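Tyrosinase (Burkholderia thailandensis, PDB 5ZRD) catalyses, as a copper-containing tyrosinase, the hydroxylation of monophenols to catechols, probably together with their further oxidation to quinones. Local coordinates at residues H127-S131 with I132-E136; V176-R179 with Y180-G184; D406-P410 with E411-L415. All coordinates share one frame; numbering follows the deposited sequence.

Three short local contacts illustrate how turns and caps organise a copper oxidase of mixed helix and sheet. They follow one another along the chain, none enclosing or crossing another. Contact 1 winds the connection from helix 122-127 to strand 137-140 into tight turns. Contact 2 bends the chain back between strand 165-167 and helix 189-200. Both lie in the tyrosinase central domain and touch: Arg179 NH1 probably hydrogen-bonds to Leu133 O at 2.9 Å, tying the two loops together. Contact 3 starts helix 410-415 at the surface, touching neither of the others; it and contact 2 occupy opposite sides of the chain's centre, their nearest atoms about 23 Å apart.

Contact 1. Residues H127-S131 with I132-E136; sequences HGIPS and ILTQE
Ser131 O is gripped by two successive backbone N-H groups, those of Thr134 and Gln135, in a run of overlapping turns that winds the chain between helix 122-127 and strand 137-140. Gln135 N donates to Ser131 O at 2.8 Å and lies nearly on the extension of the carbonyl bond, with a C=O...N angle of 160°. Thr134 N reaches the same oxygen at 3.0 Å from above the carbonyl plane, 68° out of it. One step earlier, Leu133 N closes a β-turn on Pro130 O at 3.1 Å.

A water molecule adds a further link. It donates to Ile129 O at 2.9 Å and lies 2.6 Å from Thr134 OG1, a hydrogen bond that links the residue ahead of the turns to Thr134. The threonine hydroxyl is placed for this by a chi1 of 60°, which sets OG1 between the backbone N and the carbonyl carbon. At the outer edge, Ser131 OG is hydrogen-bonded to Gln18 OE1, and Gln135 NE2 to Lys137 O.

Beside the turns, apolar groups gather around Ile129. Its CG2 branch points against Leu133 CD1 at 3.8 Å, the two side chains crossing at about a right angle, and the same methyl lies 4.1 Å from Thr134 CG2. Ile129 also rests on Trp117 and on helix 205-221, while Leu133 meets Phe318 of helix 315-334, the helix that carries the copper ligand His320. The buried turns thus pack against both of these helices. Pro130 and Ile132 both touch Gln18 of helix 14-22, and Pro130 CB lies 4.3 Å from Ile132 CG2.

Contact 2. Residues V176-R179 with Y180-G184; sequences VTVR and YPLSG
Leu182 N donates to Arg179 O at 2.9 Å, the backbone hydrogen bond that joins the two halves of this hairpin-like bend. The N-H...O angle is 154°, and the donor is tilted 19° from the carbonyl plane. The two residues between them, Tyr180 and Pro181, are linked by a cis peptide bond, which folds the chain sharply enough to bring the donor back to its acceptor.

Apolar packing backs up this bond on the inner side. Val178 and Leu182 both point across the bend, and their CB atoms meet at 3.8 Å. Val178 CG2, set between its own backbone N and carbonyl carbon, extends further along the returning chain and lies over the Ser183-Gly184 peptide, 3.5 Å from Ser183 C and 3.5 Å from Gly184 N. Leu182 CB also rests 3.4 Å from Arg179 O, beside the turn's hydrogen bond.

An aromatic-proline contact decorates the corner. Pro181 CB stands 4.0 Å above the plane of the Tyr180 ring, over its centre, an arrangement made possible because Tyr180 CG is anti to the backbone N (chi1 175°) and the cis bond swings the proline round to the ring face.

Charged and polar groups lead outward. Arg179 turns its extended chain away from the bend, pairing with Asp313 in a salt bridge and bonding to Leu149 O, while the Tyr180 backbone is hydrogen-bonded to Val284. The bend is therefore joined to Asp313 and to helix 274-285, which carries His277 and His281 of one copper site. Its backbone angles, cis-proline and closing hydrogen bond make it a type VIa β-turn, with Pro181 CB set over the face of the preceding tyrosine ring.

Contact 3. Residues D406-P410 with E411-L415; sequences DDATP and ELKSL
An N-cap begins helix 410-415, with Thr409 at the capping position and Pro410 as the first helical residue. Thr409 OG1 accepts a weak hydrogen bond from Leu412 N at 3.3 Å; a chi1 of 82° holds the hydroxyl oxygen over the opening turn, with CG2 anti to the carbonyl carbon. The regular helical pattern starts at the same residue: Lys413 N donates to Thr409 O at 3.3 Å, almost straight at 171°, and Ser414 N follows to Pro410 O at 3.2 Å. Ser414 OG donates back to Glu411 O at 3.2 Å, arriving from above the carbonyl plane.

Side-chain carbons lie against backbone oxygens. Leu412 CD1 is 3.6 Å from Asp407 O, and the same leucine packs on Tyr238 and Val242 of helix 237-244. Lys413, bent at chi2, passes its CD 3.6 Å from Thr409 O.

The chemistry suits a surface helix start: proline has no N-H to satisfy in the first turn, and the threonine oxygen offers an acceptor to a first-turn N-H that no preceding helical carbonyl can serve, though the bond is weak.

Contact 1. Residues H127-S131 with I132-E136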
ATOM      1  N   HIS A 127      -2.994  48.909  22.929  1.00 39.02           N
ATOM      2  CA  HIS A 127      -1.781  48.412  23.599  1.00 42.62           C
ATOM      3  C   HIS A 127      -1.418  46.947  23.276  1.00 42.48           C
ATOM      4  O   HIS A 127      -0.390  46.470  23.744  1.00 39.97           O
ATOM      5  CB  HIS A 127      -1.970  48.588  25.101  1.00 46.24           C
ATOM      6  CG  HIS A 127      -2.080  50.026  25.437  1.00 49.90           C
ATOM      7  ND1 HIS A 127      -3.206  50.564  26.024  1.00 51.15           N
ATOM      8  CD2 HIS A 127      -1.248  51.048  25.161  1.00 51.72           C
ATOM      9  CE1 HIS A 127      -3.047  51.860  26.151  1.00 53.66           C
ATOM     10  NE2 HIS A 127      -1.851  52.182  25.621  1.00 54.84           N
ATOM     11  N   GLY A 128      -2.238  46.208  22.536  1.00 39.62           N
ATOM     12  CA  GLY A 128      -1.900  44.826  22.213  1.00 41.87           C
ATOM     13  C   GLY A 128      -2.253  43.866  23.338  1.00 38.87           C
ATOM     14  O   GLY A 128      -3.263  44.023  24.001  1.00 40.22           O
ATOM     15  N   ILE A 129      -1.417  42.877  23.573  1.00 36.33           N
ATOM     16  CA  ILE A 129      -1.839  41.778  24.430  1.00 36.50           C
ATOM     17  C   ILE A 129      -1.702  42.204  25.896  1.00 37.22           C
ATOM     18  O   ILE A 129      -0.700  42.761  26.290  1.00 41.16           O
ATOM     19  CB  ILE A 129      -1.038  40.501  24.132  1.00 34.50           C
ATOM     20  CG1 ILE A 129      -0.969  40.197  22.635  1.00 34.15           C
ATOM     21  CG2 ILE A 129      -1.587  39.327  24.937  1.00 34.32           C
ATOM     22  CD1 ILE A 129      -0.183  38.957  22.330  1.00 36.50           C
ATOM     23  N   PRO A 130      -2.704  41.900  26.713  1.00 38.68           N
ATOM     24  CA  PRO A 130      -2.571  42.165  28.158  1.00 41.55           C
ATOM     25  C   PRO A 130      -1.272  41.567  28.710  1.00 38.50           C
ATOM     26  O   PRO A 130      -0.970  40.423  28.370  1.00 40.46           O
ATOM     27  CB  PRO A 130      -3.805  41.473  28.774  1.00 39.74           C
ATOM     28  CG  PRO A 130      -4.853  41.623  27.703  1.00 40.54           C
ATOM     29  CD  PRO A 130      -4.073  41.459  26.404  1.00 39.40           C
ATOM     30  N   SER A 131      -0.548  42.302  29.562  1.00 40.83           N
ATOM     31  CA  SER A 131       0.805  41.848  30.009  1.00 42.26           C
ATOM     32  C   SER A 131       0.716  40.580  30.876  1.00 37.40           C
ATOM     33  O   SER A 131       1.696  39.857  30.978  1.00 38.48           O
ATOM     34  CB  SER A 131       1.545  42.929  30.729  1.00 42.98           C
ATOM     35  OG  SER A 131       0.816  43.320  31.884  1.00 47.52           O
ATOM     36  N   ILE A 132      -0.434  40.246  31.460  1.00 34.05           N
ATOM     37  CA  ILE A 132      -0.488  38.990  32.254  1.00 34.23           C
ATOM     38  C   ILE A 132      -0.192  37.804  31.334  1.00 32.20           C
ATOM     39  O   ILE A 132       0.313  36.815  31.815  1.00 35.22           O
ATOM     40  CB  ILE A 132      -1.821  38.799  33.013  1.00 38.20           C
ATOM     41  CG1 ILE A 132      -1.840  37.527  33.868  1.00 42.71           C
ATOM     42  CG2 ILE A 132      -3.002  38.801  32.056  1.00 40.76           C
ATOM     43  CD1 ILE A 132      -0.732  37.443  34.877  1.00 43.59           C
ATOM     44  N   LEU A 133      -0.521  37.894  30.040  1.00 37.83           N
ATOM     45  CA  LEU A 133      -0.277  36.796  29.064  1.00 35.54           C
ATOM     46  C   LEU A 133       1.150  36.856  28.505  1.00 34.58           C
ATOM     47  O   LEU A 133       1.559  35.906  27.862  1.00 37.38           O
ATOM     48  CB  LEU A 133      -1.264  36.890  27.893  1.00 36.67           C
ATOM     49  CG  LEU A 133      -2.752  36.831  28.229  1.00 36.34           C
ATOM     50  CD1 LEU A 133      -3.591  36.797  26.952  1.00 35.17           C
ATOM     51  CD2 LEU A 133      -3.063  35.634  29.104  1.00 38.46           C
ATOM     52  N   THR A 134       1.879  37.951  28.675  1.00 35.31           N
ATOM     53  CA  THR A 134       3.246  38.028  28.090  1.00 41.33           C
ATOM     54  C   THR A 134       4.362  38.131  29.146  1.00 45.56           C
ATOM     55  O   THR A 134       5.492  37.766  28.839  1.00 43.67           O
ATOM     56  CB  THR A 134       3.372  39.216  27.136  1.00 39.02           C
ATOM     57  OG1 THR A 134       3.103  40.431  27.846  1.00 39.67           O
ATOM     58  CG2 THR A 134       2.418  39.074  25.970  1.00 41.35           C
ATOM     59  N   GLN A 135       4.073  38.603  30.360  1.00 43.17           N
ATOM     60  CA  GLN A 135       5.138  38.919  31.333  1.00 47.69           C
ATOM     61  C   GLN A 135       5.825  37.639  31.829  1.00 44.60           C
ATOM     62  O   GLN A 135       5.222  36.540  31.839  1.00 41.72           O
ATOM     63  CB  GLN A 135       4.587  39.736  32.505  1.00 44.68           C
ATOM     64  CG  GLN A 135       3.764  38.890  33.463  1.00 48.03           C
ATOM     65  CD  GLN A 135       2.918  39.724  34.390  1.00 46.61           C
ATOM     66  OE1 GLN A 135       2.362  40.737  33.985  1.00 49.66           O
ATOM     67  NE2 GLN A 135       2.817  39.298  35.641  1.00 47.21           N
ATOM     68  N   GLU A 136       7.077  37.841  32.281  1.00 43.70           N
ATOM     69  CA  GLU A 136       8.045  36.776  32.632  1.00 44.74           C
ATOM     70  C   GLU A 136       7.657  36.085  33.930  1.00 40.37           C
ATOM     71  O   GLU A 136       7.862  34.876  34.065  1.00 38.42           O
ATOM     72  CB  GLU A 136       9.467  37.319  32.795  1.00 52.73           C
ATOM     73  CG  GLU A 136      10.152  37.605  31.464  1.00 64.53           C
ATOM     74  CD  GLU A 136      11.668  37.741  31.501  1.00 78.22           C
ATOM     75  OE1 GLU A 136      12.261  37.801  32.628  1.00 76.37           O
ATOM     76  OE2 GLU A 136      12.257  37.779  30.395  1.00 80.35           O
TER
HETATM   77  O   HOH W   1       2.144  42.500  26.592  1.00 35.57           O

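Contact 2. Residues V176-R179 with Y180-G184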
ATOM      1  N   VAL A 176      10.551  25.171  24.233  1.00 31.64           N
ATOM      2  CA  VAL A 176       9.650  26.182  24.816  1.00 33.46           C
ATOM      3  C   VAL A 176       8.890  26.884  23.674  1.00 34.46           C
ATOM      4  O   VAL A 176       9.445  27.228  22.619  1.00 33.85           O
ATOM      5  CB  VAL A 176      10.408  27.159  25.749  1.00 38.97           C
ATOM      6  CG1 VAL A 176      11.724  27.622  25.160  1.00 45.75           C
ATOM      7  CG2 VAL A 176       9.612  28.382  26.174  1.00 37.16           C
ATOM      8  N   THR A 177       7.588  27.106  23.877  1.00 31.91           N
ATOM      9  CA  THR A 177       6.776  27.626  22.802  1.00 28.47           C
ATOM     10  C   THR A 177       7.229  29.053  22.568  1.00 30.89           C
ATOM     11  O   THR A 177       7.655  29.688  23.557  1.00 30.67           O
ATOM     12  CB  THR A 177       5.278  27.528  23.096  1.00 25.77           C
ATOM     13  OG1 THR A 177       4.973  28.211  24.306  1.00 27.25           O
ATOM     14  CG2 THR A 177       4.798  26.098  23.229  1.00 27.49           C
ATOM     15  N   VAL A 178       7.132  29.513  21.311  1.00 29.57           N
ATOM     16  CA  VAL A 178       7.441  30.897  20.991  1.00 31.03           C
ATOM     17  C   VAL A 178       6.337  31.530  20.150  1.00 30.47           C
ATOM     18  O   VAL A 178       5.655  30.879  19.419  1.00 32.93           O
ATOM     19  CB  VAL A 178       8.790  31.021  20.251  1.00 34.53           C
ATOM     20  CG1 VAL A 178       9.902  30.448  21.104  1.00 35.05           C
ATOM     21  CG2 VAL A 178       8.783  30.371  18.867  1.00 34.68           C
ATOM     22  N   ARG A 179       6.285  32.846  20.261  1.00 29.69           N
ATOM     23  CA  ARG A 179       5.429  33.736  19.540  1.00 30.47           C
ATOM     24  C   ARG A 179       6.300  34.651  18.683  1.00 32.17           C
ATOM     25  O   ARG A 179       7.526  34.708  18.859  1.00 29.95           O
ATOM     26  CB  ARG A 179       4.624  34.567  20.542  1.00 31.77           C
ATOM     27  CG  ARG A 179       3.618  33.748  21.351  1.00 29.36           C
ATOM     28  CD  ARG A 179       3.189  34.453  22.621  1.00 30.91           C
ATOM     29  NE  ARG A 179       2.372  33.567  23.461  1.00 30.67           N
ATOM     30  CZ  ARG A 179       2.064  33.847  24.708  1.00 30.13           C
ATOM     31  NH1 ARG A 179       2.316  35.062  25.166  1.00 30.16           N
ATOM     32  NH2 ARG A 179       1.538  32.926  25.503  1.00 29.27           N
ATOM     33  N   TYR A 180       5.663  35.304  17.724  1.00 32.42           N
ATOM     34  CA  TYR A 180       6.270  36.384  16.996  1.00 31.69           C
ATOM     35  C   TYR A 180       7.034  37.254  17.996  1.00 32.61           C
ATOM     36  O   TYR A 180       6.486  37.565  19.024  1.00 30.59           O
ATOM     37  CB  TYR A 180       5.168  37.165  16.298  1.00 33.28           C
ATOM     38  CG  TYR A 180       5.559  38.410  15.557  1.00 34.67           C
ATOM     39  CD1 TYR A 180       5.637  39.638  16.206  1.00 38.09           C
ATOM     40  CD2 TYR A 180       5.769  38.383  14.188  1.00 36.55           C
ATOM     41  CE1 TYR A 180       5.993  40.795  15.528  1.00 34.20           C
ATOM     42  CE2 TYR A 180       6.110  39.530  13.491  1.00 38.43           C
ATOM     43  CZ  TYR A 180       6.211  40.745  14.163  1.00 38.71           C
ATOM     44  OH  TYR A 180       6.464  41.885  13.460  1.00 41.34           O
ATOM     45  N   PRO A 181       8.269  37.647  17.691  1.00 33.41           N
ATOM     46  CA  PRO A 181       8.865  37.553  16.321  1.00 32.31           C
ATOM     47  C   PRO A 181       9.840  36.380  16.195  1.00 29.71           C
ATOM     48  O   PRO A 181      10.657  36.358  15.285  1.00 30.52           O
ATOM     49  CB  PRO A 181       9.667  38.855  16.202  1.00 33.51           C
ATOM     50  CG  PRO A 181      10.229  38.976  17.600  1.00 33.34           C
ATOM     51  CD  PRO A 181       9.113  38.514  18.526  1.00 32.04           C
ATOM     52  N   LEU A 182       9.719  35.404  17.079  1.00 33.14           N
ATOM     53  CA  LEU A 182      10.636  34.233  17.114  1.00 33.94           C
ATOM     54  C   LEU A 182      10.109  33.045  16.289  1.00 34.65           C
ATOM     55  O   LEU A 182       8.904  32.926  15.979  1.00 29.93           O
ATOM     56  CB  LEU A 182      10.836  33.801  18.569  1.00 35.28           C
ATOM     57  CG  LEU A 182      11.475  34.838  19.494  1.00 33.84           C
ATOM     58  CD1 LEU A 182      11.822  34.210  20.850  1.00 34.21           C
ATOM     59  CD2 LEU A 182      12.726  35.404  18.856  1.00 34.00           C
ATOM     60  N   SER A 183      11.059  32.154  15.972  1.00 32.39           N
ATOM     61  CA  SER A 183      10.818  30.913  15.297  1.00 31.10           C
ATOM     62  C   SER A 183      11.064  29.723  16.232  1.00 32.15           C
ATOM     63  O   SER A 183      12.029  29.690  17.039  1.00 29.24           O
ATOM     64  CB  SER A 183      11.690  30.825  14.088  1.00 34.41           C
ATOM     65  OG  SER A 183      11.366  29.682  13.319  1.00 34.92           O
ATOM     66  N   GLY A 184      10.216  28.706  16.105  1.00 32.19           N
ATOM     67  CA  GLY A 184      10.485  27.448  16.820  1.00 31.09           C
ATOM     68  C   GLY A 184      10.306  26.203  15.971  1.00 27.13           C
ATOM     69  O   GLY A 184       9.944  25.180  16.490  1.00 27.72           O
TER

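Contact 3. Residues D406-P410 with E411-L415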
ATOM      1  N   ASP A 406     -20.618  43.136  22.121  1.00 32.86           N
ATOM      2  CA  ASP A 406     -21.873  42.439  22.504  1.00 37.40           C
ATOM      3  C   ASP A 406     -23.107  42.964  21.706  1.00 37.83           C
ATOM      4  O   ASP A 406     -24.036  42.225  21.381  1.00 40.04           O
ATOM      5  CB  ASP A 406     -22.146  42.587  23.996  1.00 39.76           C
ATOM      6  CG  ASP A 406     -21.140  41.832  24.886  1.00 45.06           C
ATOM      7  OD1 ASP A 406     -20.496  40.834  24.444  1.00 46.71           O
ATOM      8  OD2 ASP A 406     -21.011  42.252  26.059  1.00 41.54           O
ATOM      9  N   ASP A 407     -23.101  44.242  21.378  1.00 41.57           N
ATOM     10  CA  ASP A 407     -24.294  44.900  20.875  1.00 46.57           C
ATOM     11  C   ASP A 407     -24.072  45.394  19.437  1.00 46.95           C
ATOM     12  O   ASP A 407     -23.058  46.016  19.149  1.00 47.71           O
ATOM     13  CB  ASP A 407     -24.644  46.112  21.771  1.00 48.81           C
ATOM     14  CG  ASP A 407     -24.803  45.749  23.246  1.00 52.48           C
ATOM     15  OD1 ASP A 407     -25.415  44.693  23.554  1.00 48.74           O
ATOM     16  OD2 ASP A 407     -24.285  46.537  24.091  1.00 61.66           O
ATOM     17  N   ALA A 408     -25.035  45.090  18.565  1.00 53.86           N
ATOM     18  CA  ALA A 408     -25.168  45.647  17.216  1.00 51.64           C
ATOM     19  C   ALA A 408     -25.553  47.113  17.357  1.00 54.35           C
ATOM     20  O   ALA A 408     -26.628  47.376  17.859  1.00 62.84           O
ATOM     21  CB  ALA A 408     -26.237  44.893  16.444  1.00 46.27           C
ATOM     22  N   THR A 409     -24.674  48.030  16.973  1.00 51.00           N
ATOM     23  CA  THR A 409     -24.941  49.469  17.078  1.00 57.79           C
ATOM     24  C   THR A 409     -24.878  50.125  15.687  1.00 63.96           C
ATOM     25  O   THR A 409     -24.535  49.468  14.696  1.00 69.57           O
ATOM     26  CB  THR A 409     -23.942  50.178  18.007  1.00 56.32           C
ATOM     27  OG1 THR A 409     -22.761  50.446  17.245  1.00 53.25           O
ATOM     28  CG2 THR A 409     -23.631  49.397  19.263  1.00 55.93           C
ATOM     29  N   PRO A 410     -25.188  51.437  15.614  1.00 64.51           N
ATOM     30  CA  PRO A 410     -25.100  52.177  14.354  1.00 59.44           C
ATOM     31  C   PRO A 410     -23.644  52.460  13.956  1.00 52.58           C
ATOM     32  O   PRO A 410     -23.319  52.435  12.778  1.00 48.57           O
ATOM     33  CB  PRO A 410     -25.850  53.502  14.580  1.00 62.13           C
ATOM     34  CG  PRO A 410     -26.651  53.273  15.833  1.00 60.75           C
ATOM     35  CD  PRO A 410     -25.786  52.323  16.631  1.00 63.54           C
ATOM     36  N   GLU A 411     -22.800  52.710  14.943  1.00 55.59           N
ATOM     37  CA  GLU A 411     -21.391  52.992  14.729  1.00 64.52           C
ATOM     38  C   GLU A 411     -20.735  51.806  14.003  1.00 64.00           C
ATOM     39  O   GLU A 411     -19.838  51.995  13.191  1.00 58.90           O
ATOM     40  CB  GLU A 411     -20.748  53.294  16.088  1.00 79.38           C
ATOM     41  CG  GLU A 411     -19.223  53.301  16.091  1.00 94.13           C
ATOM     42  CD  GLU A 411     -18.562  54.666  15.956  1.00103.20           C
ATOM     43  OE1 GLU A 411     -17.771  54.854  15.003  1.00100.34           O
ATOM     44  OE2 GLU A 411     -18.826  55.535  16.812  1.00109.22           O
ATOM     45  N   LEU A 412     -21.186  50.587  14.306  1.00 59.47           N
ATOM     46  CA  LEU A 412     -20.587  49.376  13.757  1.00 57.21           C
ATOM     47  C   LEU A 412     -21.149  49.094  12.357  1.00 59.83           C
ATOM     48  O   LEU A 412     -20.373  48.660  11.509  1.00 55.48           O
ATOM     49  CB  LEU A 412     -20.842  48.183  14.690  1.00 52.25           C
ATOM     50  CG  LEU A 412     -20.066  48.162  16.007  1.00 54.88           C
ATOM     51  CD1 LEU A 412     -20.427  46.915  16.803  1.00 55.61           C
ATOM     52  CD2 LEU A 412     -18.562  48.246  15.794  1.00 48.25           C
ATOM     53  N   LYS A 413     -22.474  49.257  12.151  1.00 60.68           N
ATOM     54  CA  LYS A 413     -23.145  49.223  10.809  1.00 61.72           C
ATOM     55  C   LYS A 413     -22.356  50.007   9.749  1.00 57.32           C
ATOM     56  O   LYS A 413     -22.156  49.554   8.614  1.00 52.89           O
ATOM     57  CB  LYS A 413     -24.524  49.897  10.836  1.00 72.93           C
ATOM     58  CG  LYS A 413     -25.719  49.008  10.513  1.00 77.82           C
ATOM     59  CD  LYS A 413     -26.415  48.485  11.761  1.00 85.69           C
ATOM     60  CE  LYS A 413     -27.437  47.403  11.483  1.00 87.02           C
ATOM     61  NZ  LYS A 413     -27.667  46.579  12.692  1.00 87.83           N
ATOM     62  N   SER A 414     -21.960  51.210  10.122  1.00 50.74           N
ATOM     63  CA  SER A 414     -21.422  52.123   9.190  1.00 52.55           C
ATOM     64  C   SER A 414     -19.954  51.794   8.944  1.00 54.67           C
ATOM     65  O   SER A 414     -19.471  51.980   7.829  1.00 55.91           O
ATOM     66  CB  SER A 414     -21.580  53.529   9.666  1.00 56.00           C
ATOM     67  OG  SER A 414     -20.604  53.785  10.644  1.00 55.86           O
ATOM     68  N   LEU A 415     -19.238  51.315   9.949  1.00 54.22           N
ATOM     69  CA  LEU A 415     -17.860  50.919   9.685  1.00 51.37           C
ATOM     70  C   LEU A 415     -17.827  49.910   8.527  1.00 51.87           C
ATOM     71  O   LEU A 415     -16.930  49.979   7.699  1.00 56.87           O
ATOM     72  CB  LEU A 415     -17.249  50.322  10.952  1.00 51.79           C
ATOM     73  CG  LEU A 415     -15.883  49.676  10.745  1.00 49.65           C
ATOM     74  CD1 LEU A 415     -14.809  50.741  10.584  1.00 43.71           C
ATOM     75  CD2 LEU A 415     -15.566  48.727  11.886  1.00 53.90           C
TER